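Local coordinates for protein KLLA0E08119p (Kluyveromyces lactis, PDB 3VA7) that probably catalyses the ATP- and biotin-dependent carboxylation of urea, this chain supplying the biotin carboxylase, carboxyltransferase and biotin carrier parts of a longer multifunctional enzyme, at residues A366-E371 and T412-I417; E325-E330 and W392-T397; I446-S451 and F471-C476. All coordinates share one frame; numbering follows the deposited sequence.

Interaction 1: residues A366-E371 and T412-I417; sequences ARLYAE and TLAKII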
loop_
_atom_site.group_PDB
_atom_site.type_symbol
_atom_site.label_atom_id
_atom_site.label_comp_id
_atom_site.label_asym_id
_atom_site.label_seq_id
_atom_site.Cartn_x
_atom_site.Cartn_y
_atom_site.Cartn_z
ATOM N N ALA A 366 -16.700 23.059 5.801
ATOM C CA ALA A 366 -15.458 22.735 6.496
ATOM C C ALA A 366 -14.407 22.418 5.436
ATOM O O ALA A 366 -14.697 21.786 4.396
ATOM C CB ALA A 366 -15.658 21.517 7.451
ATOM N N ARG A 367 -13.183 22.848 5.682
ATOM C CA ARG A 367 -12.153 22.657 4.683
ATOM C C ARG A 367 -11.239 21.493 5.051
ATOM O O ARG A 367 -10.418 21.607 5.977
ATOM C CB ARG A 367 -11.329 23.927 4.585
ATOM C CG ARG A 367 -12.087 25.219 4.361
ATOM C CD ARG A 367 -11.100 26.212 3.702
ATOM N NE ARG A 367 -11.660 27.529 3.441
ATOM C CZ ARG A 367 -10.937 28.554 2.997
ATOM N NH1 ARG A 367 -9.642 28.408 2.764
ATOM N NH2 ARG A 367 -11.500 29.728 2.795
ATOM N N LEU A 368 -11.362 20.387 4.328
ATOM C CA LEU A 368 -10.475 19.245 4.521
ATOM C C LEU A 368 -9.143 19.471 3.850
ATOM O O LEU A 368 -9.074 19.548 2.623
ATOM C CB LEU A 368 -11.094 17.950 3.982
ATOM C CG LEU A 368 -10.429 16.592 4.354
ATOM C CD1 LEU A 368 -10.787 16.136 5.783
ATOM C CD2 LEU A 368 -10.797 15.486 3.335
ATOM N N TYR A 369 -8.096 19.559 4.674
ATOM C CA TYR A 369 -6.697 19.730 4.238
ATOM C C TYR A 369 -5.840 18.476 4.478
ATOM O O TYR A 369 -5.988 17.794 5.510
ATOM C CB TYR A 369 -6.043 20.892 5.003
ATOM C CG TYR A 369 -6.490 22.281 4.578
ATOM C CD1 TYR A 369 -5.934 22.876 3.446
ATOM C CD2 TYR A 369 -7.418 23.014 5.322
ATOM C CE1 TYR A 369 -6.314 24.142 3.022
ATOM C CE2 TYR A 369 -7.804 24.284 4.917
ATOM C CZ TYR A 369 -7.234 24.847 3.754
ATOM O OH TYR A 369 -7.574 26.096 3.262
ATOM N N ALA A 370 -4.921 18.184 3.550
ATOM C CA ALA A 370 -3.857 17.205 3.775
ATOM C C ALA A 370 -2.806 17.860 4.657
ATOM O O ALA A 370 -1.798 18.405 4.181
ATOM C CB ALA A 370 -3.258 16.790 2.484
ATOM N N GLU A 371 -3.052 17.823 5.957
ATOM C CA GLU A 371 -2.193 18.482 6.946
ATOM C C GLU A 371 -2.202 17.691 8.241
ATOM O O GLU A 371 -3.192 16.972 8.542
ATOM C CB GLU A 371 -2.794 19.816 7.350
ATOM C CG GLU A 371 -2.280 21.017 6.697
ATOM C CD GLU A 371 -3.209 22.181 6.994
ATOM O OE1 GLU A 371 -4.143 21.952 7.818
ATOM O OE2 GLU A 371 -3.013 23.285 6.392
ATOM N N THR A 412 -5.400 21.642 0.031
ATOM C CA THR A 412 -6.829 21.383 0.020
ATOM C C THR A 412 -7.234 20.023 -0.600
ATOM O O THR A 412 -6.818 19.656 -1.708
ATOM C CB THR A 412 -7.578 22.524 -0.679
ATOM O OG1 THR A 412 -7.420 23.727 0.094
ATOM C CG2 THR A 412 -9.058 22.168 -0.825
ATOM N N LEU A 413 -8.049 19.278 0.123
ATOM C CA LEU A 413 -8.517 18.009 -0.375
ATOM C C LEU A 413 -9.941 18.142 -0.888
ATOM O O LEU A 413 -10.290 17.664 -1.974
ATOM C CB LEU A 413 -8.415 16.923 0.719
ATOM C CG LEU A 413 -6.980 16.428 1.012
ATOM C CD1 LEU A 413 -6.817 15.461 2.196
ATOM C CD2 LEU A 413 -6.326 15.848 -0.266
ATOM N N ALA A 414 -10.752 18.825 -0.104
ATOM C CA ALA A 414 -12.170 18.756 -0.260
ATOM C C ALA A 414 -12.803 19.842 0.565
ATOM O O ALA A 414 -12.234 20.321 1.499
ATOM C CB ALA A 414 -12.693 17.359 0.145
ATOM N N LYS A 415 -13.966 20.293 0.144
ATOM C CA LYS A 415 -14.719 21.232 0.925
ATOM C C LYS A 415 -16.043 20.529 1.108
ATOM O O LYS A 415 -16.673 20.076 0.126
ATOM C CB LYS A 415 -14.884 22.545 0.201
ATOM C CG LYS A 415 -13.610 23.289 0.089
ATOM C CD LYS A 415 -13.846 24.680 -0.482
ATOM C CE LYS A 415 -14.209 24.627 -1.954
ATOM N NZ LYS A 415 -14.781 25.876 -2.455
ATOM N N ILE A 416 -16.417 20.389 2.375
ATOM C CA ILE A 416 -17.575 19.635 2.775
ATOM C C ILE A 416 -18.655 20.618 3.181
ATOM O O ILE A 416 -18.495 21.341 4.160
ATOM C CB ILE A 416 -17.195 18.666 3.908
ATOM C CG1 ILE A 416 -16.220 17.637 3.339
ATOM C CG2 ILE A 416 -18.416 17.928 4.444
ATOM C CD1 ILE A 416 -15.112 17.288 4.258
ATOM N N ILE A 417 -19.716 20.648 2.391
ATOM C CA ILE A 417 -20.787 21.632 2.518
ATOM C C ILE A 417 -22.219 21.047 2.779
ATOM O O ILE A 417 -22.787 20.241 1.997
ATOM C CB ILE A 417 -20.807 22.526 1.284
ATOM C CG1 ILE A 417 -19.377 23.021 1.032
ATOM C CG2 ILE A 417 -21.809 23.675 1.409
ATOM C CD1 ILE A 417 -18.999 22.924 -0.447
#

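Interaction 2: residues E325-E330 and W392-T397; sequences EHPITE and WARVDT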
loop_
_atom_site.group_PDB
_atom_site.type_symbol
_atom_site.label_atom_id
_atom_site.label_comp_id
_atom_site.label_asym_id
_atom_site.label_seq_id
_atom_site.Cartn_x
_atom_site.Cartn_y
_atom_site.Cartn_z
ATOM N N GLU A 325 -14.945 29.977 0.041
ATOM C CA GLU A 325 -16.217 29.700 0.749
ATOM C C GLU A 325 -17.507 29.965 0.008
ATOM O O GLU A 325 -18.587 29.846 0.630
ATOM C CB GLU A 325 -16.308 30.423 2.115
ATOM C CG GLU A 325 -16.115 31.907 2.054
ATOM C CD GLU A 325 -14.647 32.353 2.173
ATOM O OE1 GLU A 325 -13.739 31.635 1.708
ATOM O OE2 GLU A 325 -14.395 33.436 2.760
ATOM N N HIS A 326 -17.428 30.354 -1.264
ATOM C CA HIS A 326 -18.629 30.748 -2.027
ATOM C C HIS A 326 -19.750 29.699 -2.028
ATOM O O HIS A 326 -20.931 30.059 -2.184
ATOM C CB HIS A 326 -18.289 31.133 -3.494
ATOM C CG HIS A 326 -18.078 29.947 -4.393
ATOM N ND1 HIS A 326 -16.891 29.243 -4.426
ATOM C CD2 HIS A 326 -18.908 29.327 -5.268
ATOM C CE1 HIS A 326 -17.002 28.235 -5.280
ATOM N NE2 HIS A 326 -18.214 28.260 -5.803
ATOM N N PRO A 327 -19.415 28.408 -1.897
ATOM C CA PRO A 327 -20.549 27.452 -1.938
ATOM C C PRO A 327 -21.589 27.569 -0.841
ATOM O O PRO A 327 -22.727 27.202 -1.083
ATOM C CB PRO A 327 -19.878 26.086 -1.848
ATOM C CG PRO A 327 -18.419 26.299 -2.367
ATOM C CD PRO A 327 -18.104 27.721 -1.905
ATOM N N ILE A 328 -21.282 28.115 0.327
ATOM C CA ILE A 328 -22.366 28.176 1.329
ATOM C C ILE A 328 -23.483 29.139 0.902
ATOM O O ILE A 328 -24.706 28.852 1.056
ATOM C CB ILE A 328 -21.880 28.435 2.762
ATOM C CG1 ILE A 328 -21.139 29.758 2.882
ATOM C CG2 ILE A 328 -20.993 27.293 3.226
ATOM C CD1 ILE A 328 -20.842 30.120 4.286
ATOM N N THR A 329 -23.049 30.266 0.320
ATOM C CA THR A 329 -23.934 31.238 -0.315
ATOM C C THR A 329 -24.820 30.560 -1.375
ATOM O O THR A 329 -26.059 30.809 -1.454
ATOM C CB THR A 329 -23.079 32.404 -0.920
ATOM O OG1 THR A 329 -22.330 33.036 0.134
ATOM C CG2 THR A 329 -23.931 33.437 -1.570
ATOM N N GLU A 330 -24.207 29.694 -2.179
ATOM C CA GLU A 330 -24.972 28.964 -3.229
ATOM C C GLU A 330 -26.045 28.013 -2.624
ATOM O O GLU A 330 -27.068 27.740 -3.239
ATOM C CB GLU A 330 -24.041 28.201 -4.189
ATOM C CG GLU A 330 -23.156 29.099 -5.043
ATOM C CD GLU A 330 -22.302 28.350 -6.077
ATOM O OE1 GLU A 330 -22.188 27.093 -5.978
ATOM O OE2 GLU A 330 -21.752 29.014 -7.012
ATOM N N TRP A 392 -24.807 12.914 0.344
ATOM C CA TRP A 392 -26.012 13.773 0.541
ATOM C C TRP A 392 -25.604 15.206 0.830
ATOM O O TRP A 392 -26.427 16.117 0.690
ATOM C CB TRP A 392 -26.952 13.287 1.690
ATOM C CG TRP A 392 -26.194 12.953 2.952
ATOM C CD1 TRP A 392 -25.711 11.724 3.302
ATOM C CD2 TRP A 392 -25.721 13.867 3.971
ATOM N NE1 TRP A 392 -25.013 11.804 4.475
ATOM C CE2 TRP A 392 -25.007 13.095 4.922
ATOM C CE3 TRP A 392 -25.840 15.247 4.174
ATOM C CZ2 TRP A 392 -24.437 13.643 6.061
ATOM C CZ3 TRP A 392 -25.271 15.798 5.324
ATOM C CH2 TRP A 392 -24.581 15.003 6.250
ATOM N N ALA A 393 -24.367 15.399 1.272
ATOM C CA ALA A 393 -23.798 16.755 1.345
ATOM C C ALA A 393 -23.300 17.178 -0.063
ATOM O O ALA A 393 -23.235 16.385 -0.989
ATOM C CB ALA A 393 -22.653 16.834 2.418
ATOM N N ARG A 394 -22.979 18.446 -0.217
ATOM C CA ARG A 394 -22.261 18.902 -1.398
ATOM C C ARG A 394 -20.799 18.841 -1.002
ATOM O O ARG A 394 -20.406 19.360 0.053
ATOM C CB ARG A 394 -22.666 20.353 -1.809
ATOM C CG ARG A 394 -21.654 20.988 -2.785
ATOM C CD ARG A 394 -22.135 22.227 -3.392
ATOM N NE ARG A 394 -21.037 22.967 -3.983
ATOM C CZ ARG A 394 -21.191 24.134 -4.605
ATOM N NH1 ARG A 394 -22.407 24.683 -4.712
ATOM N NH2 ARG A 394 -20.146 24.751 -5.126
ATOM N N VAL A 395 -19.990 18.168 -1.819
ATOM C CA VAL A 395 -18.534 18.178 -1.556
ATOM C C VAL A 395 -17.794 18.619 -2.776
ATOM O O VAL A 395 -17.949 18.061 -3.836
ATOM C CB VAL A 395 -17.963 16.911 -0.739
ATOM C CG1 VAL A 395 -19.078 15.913 -0.343
ATOM C CG2 VAL A 395 -16.737 16.243 -1.379
ATOM N N ASP A 396 -17.063 19.709 -2.647
ATOM C CA ASP A 396 -16.301 20.177 -3.780
ATOM C C ASP A 396 -14.912 19.629 -3.527
ATOM O O ASP A 396 -14.260 19.912 -2.491
ATOM C CB ASP A 396 -16.357 21.702 -3.910
ATOM C CG ASP A 396 -17.789 22.245 -4.168
ATOM O OD1 ASP A 396 -18.754 21.533 -4.553
ATOM O OD2 ASP A 396 -17.974 23.448 -3.994
ATOM N N THR A 397 -14.485 18.772 -4.422
ATOM C CA THR A 397 -13.219 18.156 -4.241
ATOM C C THR A 397 -12.599 17.910 -5.617
ATOM O O THR A 397 -13.193 18.253 -6.666
ATOM C CB THR A 397 -13.374 16.817 -3.436
ATOM O OG1 THR A 397 -12.072 16.287 -3.103
ATOM C CG2 THR A 397 -14.236 15.765 -4.244
#

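Interaction 3: residues I446-S451 and F471-C476; sequences IDYLRS and FDYKPC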
loop_
_atom_site.group_PDB
_atom_site.type_symbol
_atom_site.label_atom_id
_atom_site.label_comp_id
_atom_site.label_asym_id
_atom_site.label_seq_id
_atom_site.Cartn_x
_atom_site.Cartn_y
_atom_site.Cartn_z
ATOM N N ILE A 446 -9.160 15.961 9.620
ATOM C CA ILE A 446 -10.555 15.596 9.799
ATOM C C ILE A 446 -10.920 15.581 11.276
ATOM O O ILE A 446 -11.961 16.074 11.684
ATOM C CB ILE A 446 -10.900 14.259 9.062
ATOM C CG1 ILE A 446 -12.387 13.994 9.004
ATOM C CG2 ILE A 446 -10.138 13.010 9.627
ATOM C CD1 ILE A 446 -13.242 15.111 8.391
ATOM N N ASP A 447 -10.041 14.992 12.070
ATOM C CA ASP A 447 -10.258 14.834 13.482
ATOM C C ASP A 447 -10.279 16.195 14.136
ATOM O O ASP A 447 -11.117 16.446 14.963
ATOM C CB ASP A 447 -9.166 13.962 14.137
ATOM C CG ASP A 447 -9.485 13.662 15.593
ATOM O OD1 ASP A 447 -10.523 13.019 15.807
ATOM O OD2 ASP A 447 -8.758 14.125 16.513
ATOM N N TYR A 448 -9.328 17.049 13.799
ATOM C CA TYR A 448 -9.343 18.460 14.216
ATOM C C TYR A 448 -10.669 19.176 13.853
ATOM O O TYR A 448 -11.294 19.826 14.684
ATOM C CB TYR A 448 -8.170 19.120 13.536
ATOM C CG TYR A 448 -8.064 20.589 13.684
ATOM C CD1 TYR A 448 -8.420 21.423 12.626
ATOM C CD2 TYR A 448 -7.529 21.163 14.847
ATOM C CE1 TYR A 448 -8.282 22.788 12.720
ATOM C CE2 TYR A 448 -7.393 22.538 14.963
ATOM C CZ TYR A 448 -7.767 23.348 13.893
ATOM O OH TYR A 448 -7.650 24.718 13.957
ATOM N N LEU A 449 -11.104 19.002 12.614
ATOM C CA LEU A 449 -12.402 19.512 12.167
ATOM C C LEU A 449 -13.538 18.999 13.023
ATOM O O LEU A 449 -14.435 19.764 13.354
ATOM C CB LEU A 449 -12.693 19.141 10.695
ATOM C CG LEU A 449 -12.331 20.051 9.516
ATOM C CD1 LEU A 449 -11.458 21.217 9.909
ATOM C CD2 LEU A 449 -11.718 19.231 8.391
ATOM N N ARG A 450 -13.503 17.716 13.369
ATOM C CA ARG A 450 -14.614 17.036 14.062
ATOM C C ARG A 450 -14.838 17.612 15.452
ATOM O O ARG A 450 -15.973 17.941 15.865
ATOM C CB ARG A 450 -14.312 15.547 14.188
ATOM C CG ARG A 450 -14.957 14.705 13.136
ATOM C CD ARG A 450 -14.141 13.484 12.985
ATOM N NE ARG A 450 -14.564 12.740 11.821
ATOM C CZ ARG A 450 -13.929 11.662 11.382
ATOM N NH1 ARG A 450 -12.853 11.263 12.038
ATOM N NH2 ARG A 450 -14.361 10.987 10.310
ATOM N N SER A 451 -13.715 17.712 16.145
ATOM C CA SER A 451 -13.591 18.349 17.420
ATOM C C SER A 451 -14.120 19.806 17.403
ATOM O O SER A 451 -14.904 20.181 18.288
ATOM C CB SER A 451 -12.132 18.260 17.856
ATOM O OG SER A 451 -11.773 19.433 18.544
ATOM N N PHE A 471 -7.340 27.036 20.760
ATOM C CA PHE A 471 -8.327 25.977 20.804
ATOM C C PHE A 471 -7.665 24.721 21.339
ATOM O O PHE A 471 -6.582 24.298 20.857
ATOM C CB PHE A 471 -8.938 25.737 19.430
ATOM C CG PHE A 471 -9.972 24.650 19.412
ATOM C CD1 PHE A 471 -11.280 24.912 19.797
ATOM C CD2 PHE A 471 -9.633 23.365 18.996
ATOM C CE1 PHE A 471 -12.241 23.915 19.785
ATOM C CE2 PHE A 471 -10.582 22.362 18.983
ATOM C CZ PHE A 471 -11.899 22.639 19.385
ATOM N N ASP A 472 -8.310 24.137 22.351
ATOM C CA ASP A 472 -7.759 22.941 22.983
ATOM C C ASP A 472 -8.030 21.712 22.110
ATOM O O ASP A 472 -9.149 21.134 22.157
ATOM C CB ASP A 472 -8.264 22.743 24.428
ATOM C CG ASP A 472 -7.227 22.024 25.317
ATOM O OD1 ASP A 472 -7.587 21.606 26.455
ATOM O OD2 ASP A 472 -6.052 21.878 24.871
ATOM N N TYR A 473 -7.020 21.339 21.304
ATOM C CA TYR A 473 -7.143 20.146 20.465
ATOM C C TYR A 473 -6.340 18.963 20.995
ATOM O O TYR A 473 -5.087 18.996 20.989
ATOM C CB TYR A 473 -6.813 20.416 18.971
ATOM C CG TYR A 473 -6.785 19.136 18.136
ATOM C CD1 TYR A 473 -7.911 18.339 18.010
ATOM C CD2 TYR A 473 -5.616 18.719 17.509
ATOM C CE1 TYR A 473 -7.875 17.151 17.282
ATOM C CE2 TYR A 473 -5.573 17.543 16.764
ATOM C CZ TYR A 473 -6.703 16.753 16.660
ATOM O OH TYR A 473 -6.656 15.575 15.932
ATOM N N LYS A 474 -7.077 17.922 21.427
ATOM C CA LYS A 474 -6.468 16.631 21.855
ATOM C C LYS A 474 -6.941 15.403 21.067
ATOM O O LYS A 474 -8.091 14.966 21.208
ATOM C CB LYS A 474 -6.545 16.387 23.389
ATOM C CG LYS A 474 -7.959 16.477 24.049
ATOM C CD LYS A 474 -8.281 17.919 24.541
ATOM C CE LYS A 474 -9.491 17.987 25.510
ATOM N NZ LYS A 474 -9.982 19.414 25.656
ATOM N N PRO A 475 -6.042 14.848 20.231
ATOM C CA PRO A 475 -6.223 13.597 19.496
ATOM C C PRO A 475 -6.365 12.403 20.417
ATOM O O PRO A 475 -5.493 12.172 21.284
ATOM C CB PRO A 475 -4.922 13.458 18.696
ATOM C CG PRO A 475 -3.962 14.320 19.384
ATOM C CD PRO A 475 -4.735 15.453 19.953
ATOM N N CYS A 476 -7.447 11.648 20.240
ATOM C CA CYS A 476 -7.573 10.400 20.968
ATOM C C CYS A 476 -6.664 9.355 20.286
ATOM O O CYS A 476 -7.130 8.534 19.476
ATOM C CB CYS A 476 -9.030 9.955 21.032
ATOM S SG CYS A 476 -9.227 8.343 21.865
HETATM O O HOH W 1 -6.348 15.756 12.641
#

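Interaction 1: residues A366-E371 and T412-I417
Leu-368 faces two consecutive residues, Leu-413 and Ala-414, across a pair of antiparallel strands, which is the definition of a classic beta bulge; it lies in the large antiparallel sheet of the biotin carboxylase part, both segments here falling within the C-terminal domain. The pairing gives the evidence: Ala-366 sits opposite Ile-416, Arg-367 opposite Lys-415 and Leu-368 opposite Ala-414, but Tyr-369 falls opposite Thr-412, one residue out of step. At the shift the carbonyl oxygen Leu-368 O accepts twice within its own plane, from Leu-413 N at 2.7 Å and from Ala-414 N at 3.3 Å. Ala-366 and Ile-416 exchange backbone bonds as a regular hydrogen-bonded pair. One face of the sheet, with Ala-366, Leu-368, Ala-414 and Ile-416, is apolar. There Leu-368, with CG anti to its nitrogen (chi1 -168°) and a chi2 of 78°, brings CD2 obliquely over Leu-413, 3.8 Å from Leu-413 CB. Its own CB is 4.1 Å from Ile-416 CD1. Leu-413, pointing toward residues 366-371, places CD1 3.8 Å from Ala-370 CB, at the centre of an inverse gamma turn. The other face carries Arg-367, Tyr-369, Thr-412 and Lys-415. Here the Tyr-369 ring crosses Thr-412 at a slant, with CE1 3.2 Å from Thr-412 OG1, a hydroxyl already hydrogen-bonded to Asp-410. Lys-415 leads away to the carbonyl of Val-324. A leucine in place of Tyr-369 would probably leave Arg-367 NH1 without its phenolic acceptor and open a gap beside Thr-412. The Arg-367 guanidinium is held on several sides, its NE by Glu-268 and its NH2 by Glu-325, while NH1 donates at 3.1 Å to Tyr-369 OH, only 5° out of the guanidinium plane.

Interaction 2: residues E325-E330 and W392-T397
Arg-394 sets CG opposite its backbone nitrogen (chi1 164°) and stays extended as far as NE, a course that carries its guanidinium group from the strand to the helical turn holding Pro-327 and Glu-330. Glu-330 comes to meet it with CG beside the backbone nitrogen (chi1 -66°) and an extended chain beyond. The resulting salt bridge is end-on to one oxygen: Arg-394 NH1 donates to Glu-330 OE1 at 2.7 Å, nearly along the C-O axis and within the guanidinium plane, while Arg-394 NH2 adds a weak bond to the same oxygen at 3.2 Å. The carboxylate itself is twisted 48° from the guanidinium plane. Asp-396 takes another edge side-on, its OD1 2.8 Å from Arg-394 NE and its OD2 2.8 Å from Arg-394 NH2, each on the syn side. Pro-327 covers one face, with CB 3.5 Å above the guanidinium plane and over its centre. Two carboxylates and a proline therefore leave the group little liberty to turn. Glu-330 OE2 has a second cationic partner in Arg-45, which also bonds His-326 NE2, while His-326 ND1 is hydrogen-bonded to the carbonyl of Gln-323. The arrangement is a salt-bridge network of Glu-330, Arg-394 and Asp-396, joining helix 326-333 to strand 394-397 of the antiparallel sheet in the biotin carboxylase part.

Interaction 3: residues I446-S451 and F471-C476
Tyr-473 lays its ring against helix 446-454 beside Tyr-448, making a T-shaped aromatic pair where the irregular loop between helix 456-460 and strand 477-480 passes over that helix, late in the biotin carboxylase part. Its path can be followed outward from CB. The first torsion places CG anti to the backbone nitrogen (chi1 173°), directing the ring at the helix. CG then meets the edge of the Tyr-448 ring, with Tyr-448 CD2 at 3.9 Å. The ring centroids are 5.5 Å apart and the planes 88° apart, so the edge-to-face description is nearly exact. One step further, CD1 has Ser-451 OG near the plane of the ring, and CE1 lies 3.6 Å from Tyr-448 CA. CE1 and CZ both have Asp-447 OD2 near the ring plane, 3.2 Å from CE1. Tyr-448 CB also stands over the ring, 4.3 Å from the Tyr-473 centroid, as a CH-pi contact on the face that receives CD2. Pro-475 CD lies over the opposite face, toward its rim, so the ring is held between helix and proline. At the tip, OH donates to Asp-447 OD2 at 2.6 Å, and OD2 accepts on its anti lone pair, with the carboxylate plane turned 58° from the ring. A water bridges Tyr-473 OH and Tyr-448 N by weak bonds only. Tyr-448 has a further edge-to-face partner in Phe-377, and Phe-628, of strand 626-628, touches both Asp-447 and Pro-475. The contact thus joins helix 446-454 to the loop that leads into strand 477-480, which belongs to a different sheet. At the segment's other end, Phe-471 turns its ring edge to the helix and brings CE2 to 3.2 Å from Ser-451 OG.

In the fold
Interactions 1 and 2 share one sheet: strand 412-420 runs between 362-372 and 394-397, and Lys-415 N lies 2.7 Å from Asp-396 O, a probable hydrogen bond. Their centres are 11 Å apart. Interaction 3 lies beneath the apolar face of interaction 1, with Leu-368 CD1 3.7 Å from Ile-446 CD1 and centres 15 Å apart; it stays clear of interaction 2, nearest atoms about 10 Å away. The contacts run from helix 326-333 through the sheet to helix 446-454. All belong to the biotin carboxylase part, whereas the biotin and urea pockets are formed by other residues. A glycerol, probably from the crystallisation liquor, lies about 3 Å from the Arg-367 side chain.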